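Long-range contacts in glucosamine-6-phosphate deaminase (Thermotoga maritima, PDB 1J5X), which carries a SIS domain and folds into two alpha/beta halves, each built round a parallel sheet with helices packed against it: residues 212-218 with 261-267; 236-240 with 322-328; 247-251 with 278-283. One frame throughout, in Å; residues are numbered along the deposited sequence.

Contact 1 of 3, residues 212-218 with 261-267; sequences HDHFVFL and GTLVFMQ
Phe217 (chi1 -63°) turns its ring edge toward the face of Phe265 (chi1 -93°, between wells) in an offset edge-to-face pair, centroids 5.7 Å apart and planes at 72°. They sit on neighbouring parallel strands, 214-218 and 262-267, the central pair of an alpha/beta sheet, whose axes approach to 4.7 Å and cross at -20°. The register runs evenly from His214 with Thr262 to Leu218 with Met266. Leu263, Phe265 and Gln267 N donate to His214, Val216 and Leu218 O (2.7, 2.9 and 2.8 Å); Val216 and Leu218 N donate to Leu263 and Phe265 O (2.8 and 2.9 Å). Phe215, Phe217, Leu263 and Phe265 share one face, where helix 222-238 packs; His214 and Thr262 begin the other, and Val216, Val264, Leu218 and Met266 continue it. His214 ND1 meets Thr262 OG1 at 3.0 Å, while His214 NE2 bonds Glu243; Gly261 O takes weak bonds from Asp213 N and His214 N. Backbone bonds thus set the register, and apolar faces leave both sides to hydrophobic packing.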
ATOM      1  N   HIS A 212      22.525   8.193   0.134  1.00 29.53           N
ATOM      2  CA  HIS A 212      21.319   8.336   0.998  1.00 27.02           C
ATOM      3  C   HIS A 212      21.043   7.003   1.658  1.00 25.41           C
ATOM      4  O   HIS A 212      20.858   6.009   0.971  1.00 27.59           O
ATOM      5  CB  HIS A 212      20.104   8.726   0.145  1.00 27.77           C
ATOM      6  CG  HIS A 212      20.166  10.128  -0.372  1.00 27.33           C
ATOM      7  ND1 HIS A 212      20.786  10.459  -1.559  1.00 30.03           N
ATOM      8  CD2 HIS A 212      19.698  11.285   0.143  1.00 29.60           C
ATOM      9  CE1 HIS A 212      20.685  11.761  -1.754  1.00 29.65           C
ATOM     10  NE2 HIS A 212      20.027  12.288  -0.741  1.00 31.21           N
ATOM     11  N   ASP A 213      21.028   6.992   2.985  1.00 26.49           N
ATOM     12  CA  ASP A 213      20.779   5.756   3.700  1.00 27.85           C
ATOM     13  C   ASP A 213      19.680   5.873   4.756  1.00 27.07           C
ATOM     14  O   ASP A 213      19.610   5.045   5.660  1.00 28.83           O
ATOM     15  CB  ASP A 213      22.048   5.256   4.385  1.00 35.03           C
ATOM     16  CG  ASP A 213      23.007   4.645   3.422  1.00 40.95           C
ATOM     17  OD1 ASP A 213      22.717   3.574   2.840  1.00 41.76           O
ATOM     18  OD2 ASP A 213      24.075   5.260   3.226  1.00 50.88           O
ATOM     19  N   HIS A 214      18.857   6.905   4.642  1.00 26.57           N
ATOM     20  CA  HIS A 214      17.741   7.133   5.588  1.00 25.72           C
ATOM     21  C   HIS A 214      16.580   7.605   4.712  1.00 25.38           C
ATOM     22  O   HIS A 214      16.632   8.746   4.197  1.00 23.97           O
ATOM     23  CB  HIS A 214      18.081   8.252   6.530  1.00 24.44           C
ATOM     24  CG  HIS A 214      16.978   8.580   7.481  1.00 22.07           C
ATOM     25  ND1 HIS A 214      16.886   9.792   8.110  1.00 23.71           N
ATOM     26  CD2 HIS A 214      15.915   7.854   7.898  1.00 21.88           C
ATOM     27  CE1 HIS A 214      15.808   9.812   8.881  1.00 24.63           C
ATOM     28  NE2 HIS A 214      15.205   8.647   8.769  1.00 22.00           N
ATOM     29  N   PHE A 215      15.577   6.742   4.557  1.00 23.66           N
ATOM     30  CA  PHE A 215      14.403   7.093   3.733  1.00 23.27           C
ATOM     31  C   PHE A 215      13.199   7.426   4.631  1.00 24.32           C
ATOM     32  O   PHE A 215      12.882   6.655   5.561  1.00 22.34           O
ATOM     33  CB  PHE A 215      14.010   5.924   2.848  1.00 22.75           C
ATOM     34  CG  PHE A 215      15.059   5.510   1.836  1.00 20.11           C
ATOM     35  CD1 PHE A 215      16.159   6.328   1.565  1.00 23.24           C
ATOM     36  CD2 PHE A 215      14.922   4.330   1.163  1.00 20.21           C
ATOM     37  CE1 PHE A 215      17.107   5.919   0.609  1.00 24.02           C
ATOM     38  CE2 PHE A 215      15.855   3.903   0.196  1.00 23.90           C
ATOM     39  CZ  PHE A 215      16.948   4.705  -0.068  1.00 20.92           C
ATOM     40  N   VAL A 216      12.489   8.510   4.293  1.00 20.82           N
ATOM     41  CA  VAL A 216      11.326   8.967   5.068  1.00 22.06           C
ATOM     42  C   VAL A 216      10.184   9.108   4.054  1.00 22.94           C
ATOM     43  O   VAL A 216      10.403   9.700   2.981  1.00 21.58           O
ATOM     44  CB  VAL A 216      11.651  10.321   5.703  1.00 22.65           C
ATOM     45  CG1 VAL A 216      10.427  10.940   6.392  1.00 23.69           C
ATOM     46  CG2 VAL A 216      12.832  10.158   6.714  1.00 19.08           C
ATOM     47  N   PHE A 217       9.018   8.526   4.354  1.00 17.46           N
ATOM     48  CA  PHE A 217       7.843   8.580   3.473  1.00 20.02           C
ATOM     49  C   PHE A 217       6.734   9.340   4.188  1.00 17.68           C
ATOM     50  O   PHE A 217       6.291   8.950   5.269  1.00 17.73           O
ATOM     51  CB  PHE A 217       7.486   7.143   3.117  1.00 21.41           C
ATOM     52  CG  PHE A 217       8.588   6.467   2.339  1.00 21.70           C
ATOM     53  CD1 PHE A 217       8.674   6.687   0.977  1.00 20.33           C
ATOM     54  CD2 PHE A 217       9.555   5.660   2.971  1.00 21.05           C
ATOM     55  CE1 PHE A 217       9.695   6.110   0.191  1.00 23.02           C
ATOM     56  CE2 PHE A 217      10.605   5.072   2.214  1.00 23.68           C
ATOM     57  CZ  PHE A 217      10.666   5.291   0.823  1.00 18.47           C
ATOM     58  N   LEU A 218       6.283  10.454   3.592  1.00 17.78           N
ATOM     59  CA  LEU A 218       5.292  11.300   4.244  1.00 14.97           C
ATOM     60  C   LEU A 218       4.004  11.362   3.454  1.00 15.99           C
ATOM     61  O   LEU A 218       4.056  11.496   2.241  1.00 14.99           O
ATOM     62  CB  LEU A 218       5.859  12.727   4.376  1.00 16.19           C
ATOM     63  CG  LEU A 218       7.177  12.959   5.139  1.00 18.58           C
ATOM     64  CD1 LEU A 218       7.406  14.516   5.306  1.00 18.80           C
ATOM     65  CD2 LEU A 218       7.031  12.321   6.571  1.00 17.39           C
ATOM     66  N   GLY A 261      21.918  12.789   3.501  1.00 28.94           N
ATOM     67  CA  GLY A 261      21.779  11.353   3.485  1.00 28.34           C
ATOM     68  C   GLY A 261      20.311  10.971   3.695  1.00 26.56           C
ATOM     69  O   GLY A 261      19.908   9.867   3.389  1.00 25.67           O
ATOM     70  N   THR A 262      19.523  11.896   4.220  1.00 25.90           N
ATOM     71  CA  THR A 262      18.099  11.603   4.405  1.00 25.78           C
ATOM     72  C   THR A 262      17.390  11.904   3.086  1.00 25.27           C
ATOM     73  O   THR A 262      17.606  12.963   2.511  1.00 26.41           O
ATOM     74  CB  THR A 262      17.476  12.485   5.474  1.00 27.34           C
ATOM     75  OG1 THR A 262      18.100  12.209   6.734  1.00 30.92           O
ATOM     76  CG2 THR A 262      15.971  12.207   5.572  1.00 27.91           C
ATOM     77  N   LEU A 263      16.567  10.974   2.630  1.00 22.91           N
ATOM     78  CA  LEU A 263      15.792  11.121   1.387  1.00 23.24           C
ATOM     79  C   LEU A 263      14.305  11.081   1.793  1.00 24.40           C
ATOM     80  O   LEU A 263      13.874  10.116   2.415  1.00 25.03           O
ATOM     81  CB  LEU A 263      16.079   9.955   0.427  1.00 22.91           C
ATOM     82  CG  LEU A 263      15.273   9.855  -0.897  1.00 23.80           C
ATOM     83  CD1 LEU A 263      15.499  11.110  -1.721  1.00 23.12           C
ATOM     84  CD2 LEU A 263      15.661   8.639  -1.687  1.00 23.88           C
ATOM     85  N   VAL A 264      13.542  12.118   1.415  1.00 22.73           N
ATOM     86  CA  VAL A 264      12.123  12.183   1.775  1.00 22.02           C
ATOM     87  C   VAL A 264      11.242  12.053   0.528  1.00 22.48           C
ATOM     88  O   VAL A 264      11.493  12.740  -0.459  1.00 22.68           O
ATOM     89  CB  VAL A 264      11.814  13.542   2.453  1.00 23.58           C
ATOM     90  CG1 VAL A 264      10.304  13.607   2.879  1.00 20.88           C
ATOM     91  CG2 VAL A 264      12.736  13.760   3.652  1.00 20.66           C
ATOM     92  N   PHE A 265      10.225  11.178   0.545  1.00 17.97           N
ATOM     93  CA  PHE A 265       9.287  11.081  -0.579  1.00 20.44           C
ATOM     94  C   PHE A 265       8.004  11.565   0.055  1.00 22.23           C
ATOM     95  O   PHE A 265       7.508  10.971   1.024  1.00 19.39           O
ATOM     96  CB  PHE A 265       9.074   9.666  -1.045  1.00 19.99           C
ATOM     97  CG  PHE A 265       9.981   9.249  -2.171  1.00 21.60           C
ATOM     98  CD1 PHE A 265      11.292   9.737  -2.247  1.00 21.64           C
ATOM     99  CD2 PHE A 265       9.570   8.304  -3.091  1.00 22.82           C
ATOM    100  CE1 PHE A 265      12.180   9.258  -3.268  1.00 19.86           C
ATOM    101  CE2 PHE A 265      10.475   7.825  -4.117  1.00 24.16           C
ATOM    102  CZ  PHE A 265      11.768   8.333  -4.164  1.00 20.75           C
HETATM  103  N   MSE A 266       7.500  12.674  -0.455  1.00 21.07           N
HETATM  104  CA  MSE A 266       6.334  13.303   0.080  1.00 21.99           C
HETATM  105  C   MSE A 266       5.154  13.132  -0.887  1.00 21.38           C
HETATM  106  O   MSE A 266       5.245  13.520  -2.069  1.00 19.16           O
HETATM  107  CB  MSE A 266       6.636  14.792   0.283  1.00 21.80           C
HETATM  108  CG  MSE A 266       5.478  15.546   0.937  1.00 28.12           C
HETATM  109 SE   MSE A 266       5.938  17.446   1.241  1.00 40.30          SE
HETATM  110  CE  MSE A 266       7.837  17.288   1.393  1.00 24.74           C
ATOM    111  N   GLN A 267       4.053  12.567  -0.384  1.00 16.60           N
ATOM    112  CA  GLN A 267       2.835  12.358  -1.212  1.00 17.04           C
ATOM    113  C   GLN A 267       1.991  13.620  -1.143  1.00 17.76           C
ATOM    114  O   GLN A 267       1.384  13.927  -0.099  1.00 17.18           O
ATOM    115  CB  GLN A 267       2.010  11.232  -0.658  1.00 17.08           C
ATOM    116  CG  GLN A 267       2.762   9.878  -0.576  1.00 16.65           C
ATOM    117  CD  GLN A 267       3.111   9.256  -1.927  1.00 21.67           C
ATOM    118  OE1 GLN A 267       2.446   9.496  -2.939  1.00 20.00           O
ATOM    119  NE2 GLN A 267       4.157   8.402  -1.941  1.00 17.18           N
TER

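Contact 2 of 3, residues 236-240 with 322-328; sequences EMSLT and KAISRGI
Two helices end side by side here, with Ser238 CA 4.2 Å from Ala323 CA. Helix 222-238 ends at Ser238; Leu239 leaves it with positive phi (58/40), and Thr240 is extended (-110/137). Helix 313-326 closes in a Schellman motif: Gly327 (79/36) sends N to Ile324 O and Ile328 N reaches Ala323 O, each 2.9 Å. Ala323 CB lies 3.4 Å from Met237 O, and Ile328 (chi1 p) sets CD1 3.8 Å from Leu239 CG. Arg326 reaches the end of helix 222-238: its NH1 donates to Ser238 O at 2.3 Å and Thr240 OG1 at 2.4 Å, shorter than ordinary hydrogen bonds, so the modelled NH1 position deserves caution. Thr240 OG1 (chi1 m) donates to Ser238 OG (chi1 p) at 2.7 Å. Lys322 (t, p, t, t) runs past Thr240 to His212 O and Asp213. The pair sits beside the start of strand 214-218, where Thr240 and Lys322 touch Phe215 and Arg326 NH2 bridges to Asp213, while Met237 packs on helix 15-25.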
ATOM      1  N   GLU A 236      12.487  -4.075   3.058  1.00 21.91           N
ATOM      2  CA  GLU A 236      12.644  -5.410   2.580  1.00 24.10           C
ATOM      3  C   GLU A 236      13.563  -5.546   1.365  1.00 28.90           C
ATOM      4  O   GLU A 236      14.420  -6.445   1.311  1.00 26.37           O
ATOM      5  CB  GLU A 236      11.319  -6.025   2.189  1.00 22.53           C
ATOM      6  CG  GLU A 236      10.306  -6.239   3.322  1.00 23.86           C
ATOM      7  CD  GLU A 236       8.957  -6.741   2.785  1.00 27.31           C
ATOM      8  OE1 GLU A 236       8.487  -6.210   1.749  1.00 33.19           O
ATOM      9  OE2 GLU A 236       8.334  -7.639   3.381  1.00 34.77           O
HETATM   10  N   MSE A 237      13.392  -4.665   0.379  1.00 27.63           N
HETATM   11  CA  MSE A 237      14.176  -4.835  -0.854  1.00 25.56           C
HETATM   12  C   MSE A 237      15.624  -4.463  -0.778  1.00 27.48           C
HETATM   13  O   MSE A 237      16.490  -5.163  -1.342  1.00 27.46           O
HETATM   14  CB  MSE A 237      13.544  -3.999  -1.994  1.00 24.87           C
HETATM   15  CG  MSE A 237      12.263  -4.553  -2.465  1.00 17.40           C
HETATM   16 SE   MSE A 237      11.609  -3.303  -3.976  1.00 39.49          SE
HETATM   17  CE  MSE A 237       9.881  -3.966  -4.202  1.00 25.99           C
ATOM     18  N   SER A 238      15.865  -3.358  -0.091  1.00 26.73           N
ATOM     19  CA  SER A 238      17.180  -2.763  -0.059  1.00 29.84           C
ATOM     20  C   SER A 238      17.904  -2.689   1.261  1.00 27.71           C
ATOM     21  O   SER A 238      19.018  -2.181   1.311  1.00 26.99           O
ATOM     22  CB  SER A 238      17.068  -1.355  -0.632  1.00 28.42           C
ATOM     23  OG  SER A 238      16.698  -0.397   0.369  1.00 28.27           O
ATOM     24  N   LEU A 239      17.251  -3.130   2.334  1.00 28.39           N
ATOM     25  CA  LEU A 239      17.820  -3.044   3.665  1.00 25.56           C
ATOM     26  C   LEU A 239      18.183  -1.646   4.127  1.00 28.38           C
ATOM     27  O   LEU A 239      19.180  -1.440   4.806  1.00 28.59           O
ATOM     28  CB  LEU A 239      19.057  -3.986   3.752  1.00 26.55           C
ATOM     29  CG  LEU A 239      18.719  -5.423   3.362  1.00 25.74           C
ATOM     30  CD1 LEU A 239      19.982  -6.393   3.584  1.00 26.61           C
ATOM     31  CD2 LEU A 239      17.602  -5.936   4.242  1.00 29.09           C
ATOM     32  N   THR A 240      17.337  -0.659   3.823  1.00 24.18           N
ATOM     33  CA  THR A 240      17.614   0.687   4.209  1.00 26.04           C
ATOM     34  C   THR A 240      16.608   1.025   5.280  1.00 25.74           C
ATOM     35  O   THR A 240      15.404   0.695   5.095  1.00 25.89           O
ATOM     36  CB  THR A 240      17.403   1.614   2.992  1.00 24.88           C
ATOM     37  OG1 THR A 240      18.252   1.150   1.924  1.00 26.81           O
ATOM     38  CG2 THR A 240      17.672   3.052   3.346  1.00 29.58           C
ATOM     39  N   LYS A 322      17.815   1.068  -5.132  1.00 26.89           N
ATOM     40  CA  LYS A 322      18.734   1.173  -4.003  1.00 26.37           C
ATOM     41  C   LYS A 322      19.386  -0.166  -3.723  1.00 26.77           C
ATOM     42  O   LYS A 322      20.558  -0.199  -3.288  1.00 30.08           O
ATOM     43  CB  LYS A 322      18.040   1.652  -2.709  1.00 25.87           C
ATOM     44  CG  LYS A 322      18.950   1.670  -1.462  1.00 24.66           C
ATOM     45  CD  LYS A 322      19.992   2.797  -1.467  1.00 27.55           C
ATOM     46  CE  LYS A 322      20.926   2.662  -0.253  1.00 26.91           C
ATOM     47  NZ  LYS A 322      21.898   3.771  -0.102  1.00 29.78           N
ATOM     48  N   ALA A 323      18.659  -1.253  -3.930  1.00 25.09           N
ATOM     49  CA  ALA A 323      19.257  -2.549  -3.669  1.00 28.63           C
ATOM     50  C   ALA A 323      20.413  -2.782  -4.665  1.00 30.87           C
ATOM     51  O   ALA A 323      21.491  -3.267  -4.296  1.00 31.82           O
ATOM     52  CB  ALA A 323      18.255  -3.612  -3.824  1.00 24.38           C
ATOM     53  N   ILE A 324      20.173  -2.424  -5.925  1.00 30.35           N
ATOM     54  CA  ILE A 324      21.184  -2.617  -6.974  1.00 31.64           C
ATOM     55  C   ILE A 324      22.406  -1.827  -6.584  1.00 33.23           C
ATOM     56  O   ILE A 324      23.536  -2.320  -6.684  1.00 34.85           O
ATOM     57  CB  ILE A 324      20.650  -2.130  -8.370  1.00 33.55           C
ATOM     58  CG1 ILE A 324      19.474  -3.003  -8.796  1.00 33.66           C
ATOM     59  CG2 ILE A 324      21.777  -2.206  -9.459  1.00 31.25           C
ATOM     60  CD1 ILE A 324      19.685  -4.462  -8.602  1.00 40.01           C
ATOM     61  N   SER A 325      22.148  -0.611  -6.127  1.00 30.48           N
ATOM     62  CA  SER A 325      23.146   0.324  -5.659  1.00 34.20           C
ATOM     63  C   SER A 325      24.051  -0.269  -4.567  1.00 35.85           C
ATOM     64  O   SER A 325      25.271  -0.038  -4.553  1.00 33.88           O
ATOM     65  CB  SER A 325      22.423   1.537  -5.116  1.00 35.75           C
ATOM     66  OG  SER A 325      23.310   2.550  -4.708  1.00 42.08           O
ATOM     67  N   ARG A 326      23.444  -1.016  -3.650  1.00 36.36           N
ATOM     68  CA  ARG A 326      24.158  -1.647  -2.543  1.00 37.66           C
ATOM     69  C   ARG A 326      24.785  -2.961  -3.010  1.00 38.94           C
ATOM     70  O   ARG A 326      25.620  -3.525  -2.313  1.00 38.57           O
ATOM     71  CB  ARG A 326      23.200  -1.969  -1.384  1.00 39.83           C
ATOM     72  CG  ARG A 326      22.695  -0.772  -0.629  1.00 40.06           C
ATOM     73  CD  ARG A 326      22.289  -1.210   0.794  1.00 44.46           C
ATOM     74  NE  ARG A 326      22.320  -0.065   1.689  1.00 43.75           N
ATOM     75  CZ  ARG A 326      21.261   0.335   2.370  1.00 42.31           C
ATOM     76  NH1 ARG A 326      20.141  -0.347   2.240  1.00 46.26           N
ATOM     77  NH2 ARG A 326      21.300   1.427   3.127  1.00 37.94           N
ATOM     78  N   GLY A 327      24.355  -3.433  -4.174  1.00 37.52           N
ATOM     79  CA  GLY A 327      24.854  -4.675  -4.710  1.00 37.47           C
ATOM     80  C   GLY A 327      24.170  -5.845  -4.027  1.00 40.38           C
ATOM     81  O   GLY A 327      24.789  -6.883  -3.764  1.00 39.66           O
ATOM     82  N   ILE A 328      22.890  -5.705  -3.695  1.00 38.05           N
ATOM     83  CA  ILE A 328      22.234  -6.841  -3.072  1.00 38.01           C
ATOM     84  C   ILE A 328      21.040  -7.163  -3.927  1.00 35.40           C
ATOM     85  O   ILE A 328      20.618  -6.332  -4.715  1.00 36.68           O
ATOM     86  CB  ILE A 328      21.770  -6.559  -1.640  1.00 40.70           C
ATOM     87  CG1 ILE A 328      20.474  -5.761  -1.666  1.00 40.81           C
ATOM     88  CG2 ILE A 328      22.868  -5.795  -0.863  1.00 41.01           C
ATOM     89  CD1 ILE A 328      19.815  -5.712  -0.315  1.00 43.28           C
TER

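Contact 3 of 3, residues 247-251 with 278-283; sequences TLEYR and RLRKEL
In this alpha/beta fold, helix 273-285 makes the beta-alpha-beta crossover between strands 262-267 and 289-293, and a short 3-10 turn at 249-251, in the loop after strand 241-245, packs against its flank. The backbones stay well apart, Leu248 CA to Leu279 CA being 7.9 Å, so side chains bridge the gap. Leu279, Glu282 and Leu283 point toward the turn from one side of the helix. Leu279 (chi1 t, chi2 p) places CD2 3.4 Å from Thr247 O and 3.7 Å from Thr247 CG2. Tyr250 (chi1 -163°, t) lays its ring against Val216 and Leu218 of strand 214-218, and Leu283 (m, t) meets the ring edge, Leu283 CD2 being 3.8 Å from Tyr250 CE2. Arg251 leaves the turn sideways, but its extended chain (m, t, t, chi4 near 95°) carries the guanidinium across to the helix, where Leu279 CD1 lies over one of its faces. Glu282 (t, t) meets that group at its edge in a salt bridge and uses its OE2 for Lys255. The charged pair borders the apolar contacts, its shorter, straighter bond running from Arg251 NE to Glu282 OE1 at 2.8 Å and 171°.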
ATOM      1  N   THR A 247       2.139  13.593   7.063  1.00 16.29           N
ATOM      2  CA  THR A 247       3.023  14.677   6.615  1.00 18.16           C
ATOM      3  C   THR A 247       3.554  15.712   7.586  1.00 17.60           C
ATOM      4  O   THR A 247       4.811  15.882   7.690  1.00 18.44           O
ATOM      5  CB  THR A 247       2.400  15.336   5.374  1.00 19.24           C
ATOM      6  OG1 THR A 247       2.095  14.305   4.407  1.00 17.68           O
ATOM      7  CG2 THR A 247       3.385  16.306   4.705  1.00 19.75           C
ATOM      8  N   LEU A 248       2.649  16.439   8.216  1.00 16.92           N
ATOM      9  CA  LEU A 248       3.042  17.504   9.129  1.00 17.46           C
ATOM     10  C   LEU A 248       3.547  16.954  10.462  1.00 20.29           C
ATOM     11  O   LEU A 248       4.127  17.714  11.250  1.00 20.74           O
ATOM     12  CB  LEU A 248       1.850  18.449   9.366  1.00 17.67           C
ATOM     13  CG  LEU A 248       1.356  19.067   8.062  1.00 18.31           C
ATOM     14  CD1 LEU A 248       0.203  19.949   8.316  1.00 20.79           C
ATOM     15  CD2 LEU A 248       2.529  19.792   7.368  1.00 21.25           C
ATOM     16  N   GLU A 249       3.364  15.642  10.710  1.00 18.45           N
ATOM     17  CA  GLU A 249       3.815  15.075  11.999  1.00 17.78           C
ATOM     18  C   GLU A 249       5.311  15.069  12.040  1.00 18.40           C
ATOM     19  O   GLU A 249       5.891  15.028  13.125  1.00 17.75           O
ATOM     20  CB  GLU A 249       3.368  13.612  12.157  1.00 14.80           C
ATOM     21  CG  GLU A 249       1.883  13.535  12.498  1.00 11.33           C
ATOM     22  CD  GLU A 249       1.597  14.066  13.926  1.00 15.46           C
ATOM     23  OE1 GLU A 249       1.948  13.389  14.936  1.00 21.60           O
ATOM     24  OE2 GLU A 249       1.049  15.154  14.053  1.00 21.69           O
ATOM     25  N   TYR A 250       5.919  15.073  10.852  1.00 20.26           N
ATOM     26  CA  TYR A 250       7.360  14.967  10.762  1.00 21.23           C
ATOM     27  C   TYR A 250       8.108  16.080  11.517  1.00 18.85           C
ATOM     28  O   TYR A 250       9.223  15.857  11.982  1.00 21.54           O
ATOM     29  CB  TYR A 250       7.804  14.880   9.278  1.00 22.89           C
ATOM     30  CG  TYR A 250       9.240  14.360   9.157  1.00 22.80           C
ATOM     31  CD1 TYR A 250       9.571  13.063   9.583  1.00 21.79           C
ATOM     32  CD2 TYR A 250      10.263  15.181   8.656  1.00 24.56           C
ATOM     33  CE1 TYR A 250      10.846  12.596   9.515  1.00 23.63           C
ATOM     34  CE2 TYR A 250      11.577  14.726   8.589  1.00 26.83           C
ATOM     35  CZ  TYR A 250      11.867  13.431   9.016  1.00 26.11           C
ATOM     36  OH  TYR A 250      13.130  12.925   8.961  1.00 24.37           O
ATOM     37  N   ARG A 251       7.497  17.239  11.707  1.00 19.92           N
ATOM     38  CA  ARG A 251       8.183  18.293  12.426  1.00 20.20           C
ATOM     39  C   ARG A 251       8.203  18.053  13.917  1.00 25.03           C
ATOM     40  O   ARG A 251       9.043  18.646  14.618  1.00 21.30           O
ATOM     41  CB  ARG A 251       7.478  19.644  12.272  1.00 23.02           C
ATOM     42  CG  ARG A 251       7.620  20.268  10.840  1.00 21.29           C
ATOM     43  CD  ARG A 251       7.157  21.734  10.944  1.00 24.93           C
ATOM     44  NE  ARG A 251       7.362  22.438   9.672  1.00 25.46           N
ATOM     45  CZ  ARG A 251       6.420  22.584   8.734  1.00 25.36           C
ATOM     46  NH1 ARG A 251       5.184  22.079   8.903  1.00 24.47           N
ATOM     47  NH2 ARG A 251       6.715  23.246   7.611  1.00 22.79           N
ATOM     48  N   ARG A 278       6.512  24.513   1.933  1.00 27.61           N
ATOM     49  CA  ARG A 278       7.159  25.086   3.107  1.00 28.62           C
ATOM     50  C   ARG A 278       7.929  23.986   3.841  1.00 27.97           C
ATOM     51  O   ARG A 278       9.078  24.187   4.247  1.00 25.57           O
ATOM     52  CB  ARG A 278       6.160  25.698   4.061  1.00 30.41           C
ATOM     53  CG  ARG A 278       5.519  26.966   3.605  1.00 41.29           C
ATOM     54  CD  ARG A 278       4.664  27.523   4.740  1.00 47.34           C
ATOM     55  NE  ARG A 278       3.954  28.743   4.358  1.00 55.38           N
ATOM     56  CZ  ARG A 278       3.296  29.530   5.215  1.00 58.74           C
ATOM     57  NH1 ARG A 278       3.250  29.221   6.515  1.00 60.62           N
ATOM     58  NH2 ARG A 278       2.704  30.645   4.781  1.00 59.95           N
ATOM     59  N   LEU A 279       7.320  22.807   3.990  1.00 24.69           N
ATOM     60  CA  LEU A 279       8.003  21.705   4.694  1.00 23.53           C
ATOM     61  C   LEU A 279       9.235  21.217   3.883  1.00 25.95           C
ATOM     62  O   LEU A 279      10.287  20.929   4.435  1.00 23.21           O
ATOM     63  CB  LEU A 279       7.007  20.534   4.903  1.00 22.26           C
ATOM     64  CG  LEU A 279       7.574  19.291   5.586  1.00 25.49           C
ATOM     65  CD1 LEU A 279       8.223  19.697   6.937  1.00 23.87           C
ATOM     66  CD2 LEU A 279       6.406  18.247   5.760  1.00 23.33           C
ATOM     67  N   ARG A 280       9.073  21.102   2.568  1.00 24.26           N
ATOM     68  CA  ARG A 280      10.158  20.708   1.703  1.00 26.37           C
ATOM     69  C   ARG A 280      11.362  21.645   1.914  1.00 27.95           C
ATOM     70  O   ARG A 280      12.480  21.161   2.157  1.00 25.56           O
ATOM     71  CB  ARG A 280       9.724  20.794   0.232  1.00 28.37           C
ATOM     72  CG  ARG A 280      10.876  20.611  -0.743  1.00 29.70           C
ATOM     73  CD  ARG A 280      10.412  20.451  -2.189  1.00 29.43           C
ATOM     74  NE  ARG A 280      11.574  20.158  -3.032  1.00 29.90           N
ATOM     75  CZ  ARG A 280      11.581  19.370  -4.103  1.00 31.33           C
ATOM     76  NH1 ARG A 280      10.485  18.745  -4.525  1.00 30.96           N
ATOM     77  NH2 ARG A 280      12.717  19.195  -4.761  1.00 35.04           N
ATOM     78  N   LYS A 281      11.125  22.955   1.853  1.00 28.64           N
ATOM     79  CA  LYS A 281      12.254  23.905   1.981  1.00 32.07           C
ATOM     80  C   LYS A 281      12.897  23.750   3.364  1.00 33.19           C
ATOM     81  O   LYS A 281      14.122  23.797   3.500  1.00 30.96           O
ATOM     82  CB  LYS A 281      11.791  25.361   1.779  1.00 33.99           C
ATOM     83  CG  LYS A 281      10.719  25.861   2.758  1.00 38.37           C
ATOM     84  CD  LYS A 281      11.274  26.182   4.174  1.00 43.99           C
ATOM     85  CE  LYS A 281      10.193  26.441   5.238  1.00 41.54           C
ATOM     86  NZ  LYS A 281       9.391  27.650   4.959  1.00 49.66           N
ATOM     87  N   GLU A 282      12.068  23.522   4.386  1.00 32.43           N
ATOM     88  CA  GLU A 282      12.601  23.359   5.735  1.00 29.26           C
ATOM     89  C   GLU A 282      13.494  22.105   5.819  1.00 29.93           C
ATOM     90  O   GLU A 282      14.654  22.180   6.253  1.00 28.61           O
ATOM     91  CB  GLU A 282      11.444  23.345   6.733  1.00 32.69           C
ATOM     92  CG  GLU A 282      11.886  23.196   8.197  1.00 33.74           C
ATOM     93  CD  GLU A 282      10.724  23.005   9.146  1.00 33.40           C
ATOM     94  OE1 GLU A 282       9.757  23.775   9.056  1.00 35.13           O
ATOM     95  OE2 GLU A 282      10.787  22.084   9.990  1.00 37.32           O
ATOM     96  N   LEU A 283      13.011  20.960   5.355  1.00 25.71           N
ATOM     97  CA  LEU A 283      13.812  19.765   5.395  1.00 26.20           C
ATOM     98  C   LEU A 283      15.080  19.910   4.548  1.00 28.94           C
ATOM     99  O   LEU A 283      16.149  19.376   4.891  1.00 26.34           O
ATOM    100  CB  LEU A 283      13.009  18.563   4.895  1.00 25.17           C
ATOM    101  CG  LEU A 283      11.735  18.331   5.713  1.00 26.89           C
ATOM    102  CD1 LEU A 283      11.042  17.072   5.234  1.00 25.39           C
ATOM    103  CD2 LEU A 283      12.094  18.268   7.194  1.00 28.87           C
TER

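In the fold
A single strand ties the three contacts together and shows how chemistry follows position in an alpha/beta domain. Contact 1 is the buried centre of the four-stranded sheet, held by backbone bonds and apolar faces. Contact 2, also buried, joins two helix ends near the start of strand 214-218; Lys322 and Arg326 both form salt bridges with Asp213, and Thr240 CG2 packs on Phe215 CE2 at 3.7 Å. Contact 3, only partly buried, is leucine and tyrosine packing bordered by a salt bridge, and meets one face of the same strand, with Val216 CG1 3.6 Å from Tyr250 CE1. Contacts 2 and 3 do not touch: their centres lie about 26 Å apart, and contact 1 mediates between them.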